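Local atomic coordinates of kcn28 (Kitasatospora, PDB entry 6J31), a protein that is of unassigned function but shows the GT-B architecture, two Rossmann-like domains that face each other across a ligand-binding cleft. Residues P317-P322 and A355-L360; V300-M305 and N325-N330; A95-R100 and M118-P123; P4-M9 and R34-N39; G219-P224 and L290-Q295. All coordinates share one frame; numbering follows the deposited sequence.

The five contacts sample both halves of a two-domain molecule. Contacts 3 and 4 belong to the N-terminal half, their centres about 12 Å apart. They are joined by a salt bridge from Asp99 OD2 to Arg34 NH2 (2.6 Å) and by a probable hydrogen bond between Tyr96 OH and Thr36 OG1 (2.8 Å). Contacts 1, 2 and 5 lie in the C-terminal half. Contacts 1 and 2 lie on neighbouring strands, 318-320 and 298-301, with Ala321 N 3.0 Å from Thr301 O, whereas contact 5 is about 19 Å from contact 1 between centres. Contact 2 reaches the bound (2E,2'E)-3,3'-(1,2-phenylene)di(prop-2-enoic acid) through Asn325; contacts 1 and 4, about 42 Å apart between centres, lie on opposite sides of the chain's centre.

Contact 1 of 5, residues P317-P322 and A355-L360; sequences PMVVAP and AAVVEL
Leu360 spreads over the start of strand 318-320, and its two points of attachment are distinct. Its branch carbon CG lies 3.8 Å from Pro317 CB, while the methyl CD2 reaches past it to the backbone, 3.2 Å from Met318 O. That second approach is short for a methyl beside a carbonyl oxygen, and since the first torsion of Leu360 also stands off a staggered value (chi1 -126°), its exact length is doubtful. Val319 adds the other half of the interface with its CG2 methyl. This methyl is 4.0 Å from Ala356 CB and equally 4.0 Å from Leu360 CD2, so it wedges between side chains one helical turn apart; Val357 CG2 is more distant, 4.5 Å from Val319 CG2. The first torsion of Val319 (chi1 175°) puts CG1 anti to the backbone N and leaves CG2 beside that nitrogen. Apart from the methyl beside Met318 O, the contacts join apolar side chains.

What positions them lies one shell out. Strand 318-320 is held by backbone bonds from Phe299 and Thr301 on one neighbour and from Arg341 on the other. Helix 350-362 is tied to that second neighbour, strand 340-342, by a salt bridge from Glu359 to Arg341, and the side chains of Ala356 and Leu360 touch Arg341 as well. The short helix and strand axes approach to 9.0 Å and run nearly antiparallel, at 155°. A helix laid antiparallel over a parallel sheet through small and branched apolar residues is the layered alpha/beta packing of the Rossmann-like C-terminal domain of a GT-B fold.

Contact 2 of 5, residues V300-M305 and N325-N330; sequences VTHGGM and NDQPAN
Gly303 and Asn330 meet where two loops leave the C-terminal edge of the parallel sheet in the Rossmann-like C-terminal domain, in a contact whose second segment begins with the pocket residue Asn325. Asn330 ND2 donates to Gly303 O at 3.0 Å with an N-H...O angle of 157°. The acceptor lies in the plane of the Asn330 amide and the donor in the plane of the Gly303 carbonyl. The opposite end of that amide, OD1, accepts from Trp131 NE1, and Met305 CE comes to 3.4 Å from the same OD1.

Gly303 has a positive phi (96°), and its N-H is received by Thr301 OG1, an ST turn that carries strand 298-301 into the N-cap residue Gly304 of helix 305-314. The Gly303-Gly304 pair thus forms the beta-alpha connection between that strand and helix. Gln327 packs against the same turn: its CG lies 3.5 Å from His302 O, while OE1 rests 3.6 Å from His302 CB. The planes of the Gln327 amide and the imidazole are nearly parallel, 8° apart, though the two side chains cross obliquely. OE1 accepts from Gln323 N and Ala324 N, and His302 ND1 is bonded to Ala321 O, fixing both flat groups from outside.

A water accepts from Met305 N and donates to Asp326 OD2, at 3.0 Å from the latter. Asp326 OD2 also bonds Thr130 OG1, and Thr130 is itself a residue of the ligand pocket.

Contact 3 of 5, residues A95-R100 and M118-P123; sequences AYEEDR and MNWGIP
Tyr96 meets the Trp120 indole with its beginning: CB is 3.6 Å from Trp120 CZ3, in the plane of the indole at its edge, and the carbonyl carbon C is 3.4 Å from Trp120 CH2. The Tyr96 ring leads away to pack edge-to-face with Phe104. Glu97 follows, its carboxylate brought back by a bend at chi2; OE1 reaches 3.8 Å from Trp120 CZ2, and a water links OE1 to Trp120 NE1. A type I beta turn from Tyr96 to Asp99 follows on from helix 74-96. The partner helix 112-120 is followed by a Schellman motif with Gly121 at positive phi, and the indole joins the C-terminal ends of these two helices of the N-terminal domain.

Arg100 then lays its guanidinium flat on the indole, planes 7° apart. CZ is 3.3 Å from the centroid of the five-membered ring of Trp120, a cation-pi contact only 6° off the ring normal. CD sits 3.9 Å from the centroid of the six-membered ring of Trp120. Arg100 holds this pose by gripping Glu97 side-on: NE donates to Glu97 O, and NH2 forms a salt bridge with Glu97 OE2 at 2.9 Å. Through a second water NH1 reaches Trp120 O.

Contact 4 of 5, residues P4-M9 and R34-N39; sequences PGHIAM and RVTYAN
Strands 6-9 and 34-39 run parallel, axes 4.6 Å apart and 19° from exact alignment, and pair His6 with Arg34 through Met9 with Tyr37 by five backbone hydrogen bonds from Arg34 N to Gly5 O at one end to Ala38 N and Met9 O at the other. With helix 22-30 they form a beta-alpha-beta unit of the N-terminal Rossmann-like domain.

His6, Ala8, Arg34 and Thr36 share one face. His6 CG is anti to the backbone N (chi1 176°), and the imidazole meets Thr36 at its edge, NE2 hydrogen-bonding OG1 at 2.7 Å with OG1 in the ring plane. Over one imidazole face lies the guanidinium of Arg34, planes 26° apart, with Arg34 NH1 3.5 Å from His6 ND1; the angle there is too poor for a hydrogen bond. On the other face of the sheet Met9 CG stands 3.7 Å from the centroid of the Tyr37 ring, over its centre.

Arg34 has its salt bridge with Asp99, and Thr36 OG1 a second partner in Tyr96 OH. A cation stacked on His6 would probably disfavour a protonated imidazole, although the carboxylate of Asp99 offsets part of that charge.

Contact 5 of 5, residues G219-P224 and L290-Q295; sequences GDWKRP and LAVLEQ
Trp221 packs on the last turn of helix 289-294, where the extended loop between strands 205-207 and 229-234, the passage from the N-terminal to the C-terminal Rossmann-like domain, runs along the outside of the second domain.

The aromatic contacts come first. Val292 CG2 stands over one indole face, 4.3 Å from the centroid of the five-membered ring of Trp221 and 16° off its normal, a CH-pi contact displaced toward the rim. Gln295 approaches the rim instead: its CB is 3.9 Å from Trp221 CZ3, near the ring plane. The CB bond of Trp221 points toward the helix, and CG is anti to the backbone N (chi1 -169°). The indole NE1 bonds Glu282 OE2, and the side chain also touches Val230 and Val262 of the sheet, so the ring bridges helix, loop and strands.

Polar groups contribute little across the interface. Asp220 OD2 lies 5.4 Å from Glu294 OE1, which has a long, weak ion pair with Arg215. Arg223 CB is only loosely placed, 4.2 Å from Gln295 OE1.

Apolar and backbone packing is shared by Ala291, whose CB meets Gly219 O at 3.7 Å, Trp221 N at 4.0 Å and Trp221 CB at 4.1 Å. Gln295 CG, beside its own backbone N, lies 3.6 Å from Trp221 O.

Contact 1 of 5, residues P317-P322 and A355-L360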
# COMPACT_ATOMS: atom_id res chain seq x y z
N PRO A 317 13.17 13.87 1.97
CA PRO A 317 13.20 13.70 0.51
C PRO A 317 13.60 12.28 0.14
O PRO A 317 14.26 11.57 0.91
CB PRO A 317 14.25 14.71 0.05
CG PRO A 317 15.11 14.93 1.23
CD PRO A 317 14.23 14.78 2.44
N MET A 318 13.17 11.85 -1.04
CA MET A 318 13.27 10.45 -1.41
C MET A 318 13.99 10.26 -2.74
O MET A 318 13.81 11.05 -3.68
CB MET A 318 11.88 9.80 -1.47
CG MET A 318 11.24 9.68 -0.09
SD MET A 318 9.50 9.19 -0.09
CE MET A 318 8.71 10.79 -0.26
N VAL A 319 14.81 9.23 -2.80
CA VAL A 319 15.34 8.69 -4.05
C VAL A 319 14.56 7.41 -4.34
O VAL A 319 14.60 6.47 -3.54
CB VAL A 319 16.85 8.43 -3.97
CG1 VAL A 319 17.34 7.75 -5.24
CG2 VAL A 319 17.61 9.73 -3.74
N VAL A 320 13.84 7.39 -5.45
CA VAL A 320 12.87 6.33 -5.73
C VAL A 320 13.42 5.43 -6.82
O VAL A 320 13.92 5.92 -7.85
CB VAL A 320 11.51 6.92 -6.13
CG1 VAL A 320 10.48 5.82 -6.28
CG2 VAL A 320 11.05 7.95 -5.12
N ALA A 321 13.32 4.12 -6.61
CA ALA A 321 13.77 3.10 -7.57
C ALA A 321 12.58 2.19 -7.86
O ALA A 321 12.49 1.08 -7.31
CB ALA A 321 14.96 2.31 -7.04
N PRO A 322 11.67 2.61 -8.73
CA PRO A 322 10.45 1.83 -8.95
C PRO A 322 10.73 0.51 -9.64
O PRO A 322 11.63 0.39 -10.48
CB PRO A 322 9.60 2.75 -9.84
CG PRO A 322 10.62 3.56 -10.58
CD PRO A 322 11.72 3.81 -9.58
N ALA A 355 24.97 11.95 -6.26
CA ALA A 355 24.52 13.29 -6.63
C ALA A 355 23.09 13.52 -6.18
O ALA A 355 22.77 14.57 -5.61
CB ALA A 355 24.65 13.48 -8.15
N ALA A 356 22.21 12.55 -6.42
CA ALA A 356 20.83 12.68 -5.97
C ALA A 356 20.76 12.81 -4.45
O ALA A 356 19.98 13.62 -3.93
CB ALA A 356 20.01 11.48 -6.44
N VAL A 357 21.57 12.04 -3.73
CA VAL A 357 21.52 12.06 -2.27
C VAL A 357 21.96 13.42 -1.74
O VAL A 357 21.26 14.03 -0.91
CB VAL A 357 22.38 10.92 -1.69
CG1 VAL A 357 22.66 11.15 -0.22
CG2 VAL A 357 21.68 9.59 -1.91
N VAL A 358 23.12 13.91 -2.18
CA VAL A 358 23.66 15.14 -1.61
C VAL A 358 22.85 16.35 -2.04
O VAL A 358 22.63 17.28 -1.26
CB VAL A 358 25.16 15.27 -1.95
CG1 VAL A 358 25.38 15.41 -3.45
CG2 VAL A 358 25.77 16.45 -1.19
N GLU A 359 22.42 16.39 -3.31
CA GLU A 359 21.65 17.53 -3.81
C GLU A 359 20.28 17.60 -3.14
O GLU A 359 19.84 18.68 -2.73
CB GLU A 359 21.52 17.44 -5.32
CG GLU A 359 22.72 17.98 -6.07
CD GLU A 359 22.94 17.29 -7.40
OE1 GLU A 359 21.95 16.84 -8.01
OE2 GLU A 359 24.11 17.19 -7.84
N LEU A 360 19.59 16.46 -3.04
CA LEU A 360 18.26 16.45 -2.44
C LEU A 360 18.30 16.92 -0.99
O LEU A 360 17.42 17.68 -0.55
CB LEU A 360 17.67 15.04 -2.53
CG LEU A 360 16.30 14.88 -3.16
CD1 LEU A 360 16.26 15.57 -4.50
CD2 LEU A 360 16.00 13.41 -3.33

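Contact 2 of 5, residues V300-M305 and N325-N330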
# COMPACT_ATOMS: atom_id res chain seq x y z
N VAL A 300 15.92 6.31 0.62
CA VAL A 300 15.96 5.57 -0.64
C VAL A 300 15.02 4.38 -0.53
O VAL A 300 15.22 3.49 0.32
CB VAL A 300 17.39 5.10 -0.97
CG1 VAL A 300 17.41 4.45 -2.34
CG2 VAL A 300 18.36 6.27 -0.89
N THR A 301 13.99 4.35 -1.38
CA THR A 301 12.93 3.35 -1.30
C THR A 301 12.56 2.90 -2.71
O THR A 301 12.93 3.54 -3.70
CB THR A 301 11.69 3.90 -0.58
OG1 THR A 301 10.62 2.95 -0.66
CG2 THR A 301 11.24 5.21 -1.22
N HIS A 302 11.84 1.77 -2.79
CA HIS A 302 11.31 1.33 -4.08
C HIS A 302 10.22 2.26 -4.61
O HIS A 302 9.96 2.26 -5.82
CB HIS A 302 10.72 -0.08 -4.00
CG HIS A 302 11.71 -1.18 -4.22
ND1 HIS A 302 12.61 -1.18 -5.26
CD2 HIS A 302 11.89 -2.35 -3.57
CE1 HIS A 302 13.34 -2.29 -5.21
NE2 HIS A 302 12.92 -3.02 -4.20
N GLY A 303 9.58 3.04 -3.75
CA GLY A 303 8.42 3.81 -4.15
C GLY A 303 7.08 3.17 -3.88
O GLY A 303 6.09 3.56 -4.50
N GLY A 304 7.02 2.18 -2.99
CA GLY A 304 5.73 1.69 -2.55
C GLY A 304 4.97 2.77 -1.79
O GLY A 304 5.56 3.69 -1.22
N MET A 305 3.64 2.65 -1.81
CA MET A 305 2.80 3.69 -1.22
C MET A 305 3.07 3.85 0.27
O MET A 305 2.98 4.96 0.81
CB MET A 305 1.32 3.38 -1.48
CG MET A 305 0.37 4.49 -1.10
SD MET A 305 0.74 6.08 -1.88
CE MET A 305 0.21 5.77 -3.57
N ASN A 325 4.46 -3.17 -9.93
CA ASN A 325 3.41 -2.55 -10.74
C ASN A 325 3.01 -1.17 -10.19
O ASN A 325 2.82 -0.23 -10.97
CB ASN A 325 2.21 -3.50 -10.83
CG ASN A 325 1.84 -4.12 -9.48
OD1 ASN A 325 2.15 -3.55 -8.43
ND2 ASN A 325 1.18 -5.27 -9.51
N ASP A 326 2.86 -1.05 -8.87
CA ASP A 326 2.40 0.20 -8.27
C ASP A 326 3.43 1.32 -8.38
O ASP A 326 3.07 2.50 -8.52
CB ASP A 326 2.06 -0.04 -6.79
CG ASP A 326 1.17 1.03 -6.22
OD1 ASP A 326 0.49 1.71 -7.02
OD2 ASP A 326 1.16 1.21 -4.99
N GLN A 327 4.71 0.98 -8.30
CA GLN A 327 5.79 1.93 -8.06
C GLN A 327 6.11 2.94 -9.16
O GLN A 327 6.49 4.07 -8.82
CB GLN A 327 7.05 1.14 -7.69
CG GLN A 327 6.98 0.56 -6.29
CD GLN A 327 7.71 -0.75 -6.14
OE1 GLN A 327 8.71 -0.99 -6.81
NE2 GLN A 327 7.23 -1.60 -5.25
N PRO A 328 6.02 2.61 -10.46
CA PRO A 328 6.40 3.62 -11.46
C PRO A 328 5.58 4.89 -11.38
O PRO A 328 6.14 5.99 -11.41
CB PRO A 328 6.18 2.89 -12.80
CG PRO A 328 6.21 1.45 -12.46
CD PRO A 328 5.58 1.36 -11.11
N ALA A 329 4.25 4.77 -11.24
CA ALA A 329 3.43 5.96 -11.09
C ALA A 329 3.74 6.70 -9.80
O ALA A 329 3.79 7.94 -9.78
CB ALA A 329 1.95 5.59 -11.16
N ASN A 330 3.98 5.96 -8.71
CA ASN A 330 4.33 6.60 -7.44
C ASN A 330 5.63 7.39 -7.56
O ASN A 330 5.76 8.48 -7.00
CB ASN A 330 4.45 5.56 -6.33
CG ASN A 330 3.12 4.93 -5.96
OD1 ASN A 330 2.06 5.38 -6.39
ND2 ASN A 330 3.17 3.90 -5.12
O HOH W 1 1.93 0.28 -2.22

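Contact 3 of 5, residues A95-R100 and M118-P123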
# COMPACT_ATOMS: atom_id res chain seq x y z
N ALA A 95 -19.44 -17.82 7.18
CA ALA A 95 -19.15 -17.14 8.44
C ALA A 95 -20.25 -16.15 8.82
O ALA A 95 -20.59 -16.02 10.00
CB ALA A 95 -17.80 -16.44 8.36
N TYR A 96 -20.81 -15.43 7.84
CA TYR A 96 -21.72 -14.33 8.13
C TYR A 96 -23.19 -14.64 7.87
O TYR A 96 -24.03 -13.77 8.08
CB TYR A 96 -21.32 -13.10 7.31
CG TYR A 96 -20.07 -12.41 7.81
CD1 TYR A 96 -20.11 -11.61 8.95
CD2 TYR A 96 -18.86 -12.56 7.16
CE1 TYR A 96 -18.98 -10.98 9.42
CE2 TYR A 96 -17.72 -11.93 7.61
CZ TYR A 96 -17.78 -11.14 8.75
OH TYR A 96 -16.64 -10.52 9.21
N GLU A 97 -23.52 -15.87 7.46
CA GLU A 97 -24.89 -16.20 7.06
C GLU A 97 -25.89 -15.89 8.17
O GLU A 97 -26.96 -15.32 7.91
CB GLU A 97 -24.98 -17.67 6.69
CG GLU A 97 -26.39 -18.16 6.40
CD GLU A 97 -26.96 -17.59 5.12
OE1 GLU A 97 -26.28 -17.66 4.08
OE2 GLU A 97 -28.10 -17.08 5.16
N GLU A 98 -25.55 -16.25 9.40
CA GLU A 98 -26.42 -16.09 10.55
C GLU A 98 -26.04 -14.88 11.40
O GLU A 98 -26.62 -14.67 12.47
CB GLU A 98 -26.35 -17.35 11.40
CG GLU A 98 -26.62 -18.66 10.64
CD GLU A 98 -28.04 -19.16 10.73
OE1 GLU A 98 -28.87 -18.80 9.87
OE2 GLU A 98 -28.32 -19.94 11.67
N ASP A 99 -25.05 -14.10 10.96
CA ASP A 99 -24.52 -12.97 11.71
C ASP A 99 -24.22 -11.82 10.76
O ASP A 99 -23.12 -11.27 10.72
CB ASP A 99 -23.27 -13.38 12.48
CG ASP A 99 -23.00 -12.51 13.69
OD1 ASP A 99 -23.84 -11.65 14.01
OD2 ASP A 99 -21.93 -12.68 14.31
N ARG A 100 -25.22 -11.44 9.96
CA ARG A 100 -24.97 -10.51 8.87
C ARG A 100 -24.66 -9.11 9.39
O ARG A 100 -25.34 -8.62 10.30
CB ARG A 100 -26.17 -10.48 7.93
CG ARG A 100 -26.48 -11.84 7.34
CD ARG A 100 -27.61 -11.76 6.34
NE ARG A 100 -27.87 -13.06 5.73
CZ ARG A 100 -28.68 -13.24 4.69
NH1 ARG A 100 -29.29 -12.20 4.14
NH2 ARG A 100 -28.86 -14.45 4.19
N MET A 118 -23.93 -7.56 -2.16
CA MET A 118 -24.98 -7.43 -3.16
C MET A 118 -26.05 -8.51 -2.99
O MET A 118 -27.25 -8.23 -3.13
CB MET A 118 -24.37 -7.48 -4.56
CG MET A 118 -23.64 -6.19 -4.93
SD MET A 118 -22.50 -6.37 -6.31
CE MET A 118 -23.64 -6.28 -7.69
N ASN A 119 -25.64 -9.74 -2.66
CA ASN A 119 -26.60 -10.82 -2.45
C ASN A 119 -27.56 -10.51 -1.30
O ASN A 119 -28.76 -10.81 -1.38
CB ASN A 119 -25.87 -12.14 -2.17
CG ASN A 119 -25.18 -12.72 -3.39
OD1 ASN A 119 -25.48 -12.37 -4.53
ND2 ASN A 119 -24.24 -13.63 -3.16
N TRP A 120 -27.05 -9.92 -0.22
CA TRP A 120 -27.81 -9.72 1.00
C TRP A 120 -28.38 -8.31 1.14
O TRP A 120 -28.97 -8.00 2.19
CB TRP A 120 -26.95 -10.04 2.22
CG TRP A 120 -26.56 -11.47 2.34
CD1 TRP A 120 -27.10 -12.53 1.67
CD2 TRP A 120 -25.58 -12.02 3.22
NE1 TRP A 120 -26.51 -13.70 2.07
CE2 TRP A 120 -25.57 -13.41 3.03
CE3 TRP A 120 -24.70 -11.46 4.16
CZ2 TRP A 120 -24.71 -14.26 3.73
CZ3 TRP A 120 -23.85 -12.30 4.85
CH2 TRP A 120 -23.86 -13.68 4.63
N GLY A 121 -28.24 -7.47 0.12
CA GLY A 121 -28.74 -6.11 0.21
C GLY A 121 -28.10 -5.31 1.33
O GLY A 121 -28.78 -4.52 1.99
N ILE A 122 -26.80 -5.48 1.53
CA ILE A 122 -26.07 -4.78 2.58
C ILE A 122 -25.14 -3.79 1.89
O ILE A 122 -24.54 -4.13 0.86
CB ILE A 122 -25.30 -5.77 3.47
CG1 ILE A 122 -26.26 -6.80 4.07
CG2 ILE A 122 -24.58 -5.06 4.61
CD1 ILE A 122 -25.58 -7.86 4.90
N PRO A 123 -25.02 -2.55 2.37
CA PRO A 123 -24.07 -1.61 1.77
C PRO A 123 -22.63 -2.05 1.99
O PRO A 123 -22.30 -2.68 3.00
CB PRO A 123 -24.37 -0.28 2.47
CG PRO A 123 -25.13 -0.64 3.71
CD PRO A 123 -25.83 -1.94 3.44
O HOH W 2 -26.65 -16.68 1.79
O HOH W 3 -29.41 -9.64 4.52

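Contact 4 of 5, residues P4-M9 and R34-N39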
# COMPACT_ATOMS: atom_id res chain seq x y z
N PRO A 4 -24.74 1.17 18.14
CA PRO A 4 -23.58 0.27 17.94
C PRO A 4 -23.47 -0.30 16.53
O PRO A 4 -22.74 0.25 15.70
CB PRO A 4 -23.82 -0.84 18.97
CG PRO A 4 -24.52 -0.14 20.08
CD PRO A 4 -25.35 0.97 19.47
N GLY A 5 -24.13 -1.41 16.24
CA GLY A 5 -24.08 -1.92 14.90
C GLY A 5 -22.86 -2.80 14.65
O GLY A 5 -21.83 -2.70 15.32
N HIS A 6 -22.99 -3.65 13.64
CA HIS A 6 -21.96 -4.63 13.30
C HIS A 6 -21.30 -4.21 11.99
O HIS A 6 -21.97 -4.13 10.95
CB HIS A 6 -22.58 -6.02 13.19
CG HIS A 6 -21.62 -7.08 12.74
ND1 HIS A 6 -22.04 -8.31 12.26
CD2 HIS A 6 -20.27 -7.10 12.69
CE1 HIS A 6 -20.99 -9.03 11.94
NE2 HIS A 6 -19.90 -8.32 12.18
N ILE A 7 -20.00 -3.94 12.05
CA ILE A 7 -19.19 -3.59 10.89
C ILE A 7 -18.27 -4.76 10.59
O ILE A 7 -17.54 -5.22 11.47
CB ILE A 7 -18.37 -2.31 11.13
CG1 ILE A 7 -19.28 -1.10 11.33
CG2 ILE A 7 -17.39 -2.07 9.99
CD1 ILE A 7 -18.55 0.12 11.84
N ALA A 8 -18.29 -5.24 9.35
CA ALA A 8 -17.45 -6.35 8.92
C ALA A 8 -16.38 -5.85 7.97
O ALA A 8 -16.69 -5.35 6.88
CB ALA A 8 -18.28 -7.45 8.26
N MET A 9 -15.13 -6.00 8.37
CA MET A 9 -13.97 -5.69 7.55
C MET A 9 -13.43 -6.98 6.94
O MET A 9 -13.40 -8.02 7.61
CB MET A 9 -12.89 -4.99 8.38
CG MET A 9 -11.58 -4.74 7.66
SD MET A 9 -11.72 -3.61 6.27
CE MET A 9 -10.05 -3.66 5.62
N ARG A 34 -19.37 -3.08 17.08
CA ARG A 34 -18.90 -4.45 16.96
C ARG A 34 -18.29 -4.62 15.58
O ARG A 34 -18.99 -4.55 14.57
CB ARG A 34 -20.03 -5.45 17.18
CG ARG A 34 -19.55 -6.88 17.00
CD ARG A 34 -20.67 -7.86 16.80
NE ARG A 34 -20.15 -9.20 16.55
CZ ARG A 34 -20.80 -10.13 15.87
NH1 ARG A 34 -22.01 -9.88 15.39
NH2 ARG A 34 -20.25 -11.33 15.68
N VAL A 35 -16.97 -4.83 15.54
CA VAL A 35 -16.23 -4.95 14.30
C VAL A 35 -15.70 -6.37 14.19
O VAL A 35 -15.01 -6.86 15.09
CB VAL A 35 -15.09 -3.93 14.21
CG1 VAL A 35 -14.40 -4.02 12.86
CG2 VAL A 35 -15.61 -2.53 14.46
N THR A 36 -16.06 -7.05 13.11
CA THR A 36 -15.47 -8.34 12.77
C THR A 36 -14.52 -8.13 11.59
O THR A 36 -14.76 -7.28 10.73
CB THR A 36 -16.53 -9.39 12.42
OG1 THR A 36 -17.36 -8.93 11.35
CG2 THR A 36 -17.39 -9.68 13.65
N TYR A 37 -13.42 -8.87 11.59
CA TYR A 37 -12.37 -8.71 10.59
C TYR A 37 -12.05 -10.08 10.01
O TYR A 37 -11.46 -10.93 10.69
CB TYR A 37 -11.13 -8.06 11.21
CG TYR A 37 -10.11 -7.53 10.24
CD1 TYR A 37 -10.02 -8.02 8.94
CD2 TYR A 37 -9.24 -6.51 10.61
CE1 TYR A 37 -9.08 -7.53 8.05
CE2 TYR A 37 -8.30 -6.02 9.73
CZ TYR A 37 -8.23 -6.53 8.46
OH TYR A 37 -7.29 -6.03 7.58
N ALA A 38 -12.44 -10.29 8.75
CA ALA A 38 -12.19 -11.55 8.06
C ALA A 38 -10.86 -11.47 7.33
O ALA A 38 -10.64 -10.58 6.51
CB ALA A 38 -13.32 -11.85 7.08
N ASN A 39 -9.96 -12.40 7.65
CA ASN A 39 -8.67 -12.47 6.98
C ASN A 39 -8.06 -13.83 7.24
O ASN A 39 -8.54 -14.60 8.08
CB ASN A 39 -7.75 -11.34 7.45
CG ASN A 39 -6.81 -10.88 6.36
OD1 ASN A 39 -6.38 -11.68 5.51
ND2 ASN A 39 -6.50 -9.59 6.34

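Contact 5 of 5, residues G219-P224 and L290-Q295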
# COMPACT_ATOMS: atom_id res chain seq x y z
N GLY A 219 10.65 1.13 19.27
CA GLY A 219 11.97 1.55 19.66
C GLY A 219 12.31 2.92 19.10
O GLY A 219 11.73 3.40 18.13
N ASP A 220 13.29 3.56 19.74
CA ASP A 220 13.73 4.89 19.33
C ASP A 220 15.13 4.79 18.74
O ASP A 220 15.95 3.98 19.19
CB ASP A 220 13.71 5.85 20.52
CG ASP A 220 13.51 7.29 20.12
OD1 ASP A 220 14.34 7.83 19.35
OD2 ASP A 220 12.50 7.89 20.55
N TRP A 221 15.42 5.61 17.74
CA TRP A 221 16.72 5.61 17.09
C TRP A 221 17.33 7.01 17.17
O TRP A 221 16.72 7.98 16.71
CB TRP A 221 16.60 5.16 15.63
CG TRP A 221 17.91 4.88 14.97
CD1 TRP A 221 18.57 3.68 14.94
CD2 TRP A 221 18.73 5.81 14.25
NE1 TRP A 221 19.75 3.81 14.24
CE2 TRP A 221 19.87 5.11 13.81
CE3 TRP A 221 18.60 7.16 13.94
CZ2 TRP A 221 20.88 5.72 13.07
CZ3 TRP A 221 19.61 7.77 13.21
CH2 TRP A 221 20.73 7.05 12.78
N LYS A 222 18.51 7.10 17.77
CA LYS A 222 19.21 8.37 17.94
C LYS A 222 20.35 8.48 16.94
O LYS A 222 21.10 7.51 16.73
CB LYS A 222 19.70 8.54 19.38
CG LYS A 222 18.56 8.81 20.37
CD LYS A 222 17.69 10.01 19.95
CE LYS A 222 18.37 11.35 20.24
NZ LYS A 222 17.57 12.51 19.75
N ARG A 223 20.47 9.65 16.32
CA ARG A 223 21.54 9.90 15.36
C ARG A 223 22.90 9.76 16.04
O ARG A 223 23.12 10.37 17.10
CB ARG A 223 21.43 11.30 14.78
CG ARG A 223 22.52 11.64 13.79
CD ARG A 223 22.28 12.98 13.15
NE ARG A 223 22.47 14.03 14.14
CZ ARG A 223 23.64 14.62 14.41
NH1 ARG A 223 24.73 14.25 13.76
NH2 ARG A 223 23.72 15.56 15.33
N PRO A 224 23.83 8.99 15.48
CA PRO A 224 25.15 8.86 16.10
C PRO A 224 25.86 10.21 16.10
O PRO A 224 25.86 10.93 15.10
CB PRO A 224 25.87 7.85 15.20
CG PRO A 224 24.79 7.15 14.46
CD PRO A 224 23.71 8.17 14.26
N LEU A 290 9.92 4.49 10.87
CA LEU A 290 9.48 5.82 11.28
C LEU A 290 10.48 6.46 12.24
O LEU A 290 10.63 7.69 12.24
CB LEU A 290 8.10 5.72 11.91
CG LEU A 290 6.96 5.62 10.90
CD1 LEU A 290 5.61 5.55 11.61
CD2 LEU A 290 7.00 6.79 9.92
N ALA A 291 11.15 5.66 13.07
CA ALA A 291 12.16 6.20 13.98
C ALA A 291 13.37 6.70 13.21
O ALA A 291 13.91 7.77 13.51
CB ALA A 291 12.56 5.14 15.01
N VAL A 292 13.85 5.91 12.24
CA VAL A 292 15.00 6.34 11.45
C VAL A 292 14.65 7.56 10.60
O VAL A 292 15.46 8.49 10.48
CB VAL A 292 15.51 5.17 10.58
CG1 VAL A 292 16.65 5.63 9.68
CG2 VAL A 292 15.95 4.02 11.45
N LEU A 293 13.45 7.58 10.01
CA LEU A 293 13.04 8.72 9.21
C LEU A 293 12.95 9.99 10.05
O LEU A 293 13.11 11.10 9.52
CB LEU A 293 11.70 8.44 8.53
CG LEU A 293 11.73 7.36 7.45
CD1 LEU A 293 10.35 7.16 6.84
CD2 LEU A 293 12.78 7.68 6.39
N GLU A 294 12.71 9.85 11.36
CA GLU A 294 12.67 11.01 12.24
C GLU A 294 13.99 11.77 12.22
O GLU A 294 14.01 12.99 12.41
CB GLU A 294 12.34 10.58 13.66
CG GLU A 294 11.13 11.27 14.27
CD GLU A 294 10.89 10.86 15.72
OE1 GLU A 294 10.36 9.75 15.94
OE2 GLU A 294 11.24 11.65 16.62
N GLN A 295 15.10 11.07 12.00
CA GLN A 295 16.43 11.66 11.99
C GLN A 295 17.06 11.64 10.60
O GLN A 295 18.24 11.98 10.46
CB GLN A 295 17.34 10.93 12.98
CG GLN A 295 16.71 10.64 14.34
CD GLN A 295 16.64 11.84 15.25
OE1 GLN A 295 17.54 12.69 15.25
NE2 GLN A 295 15.58 11.93 16.04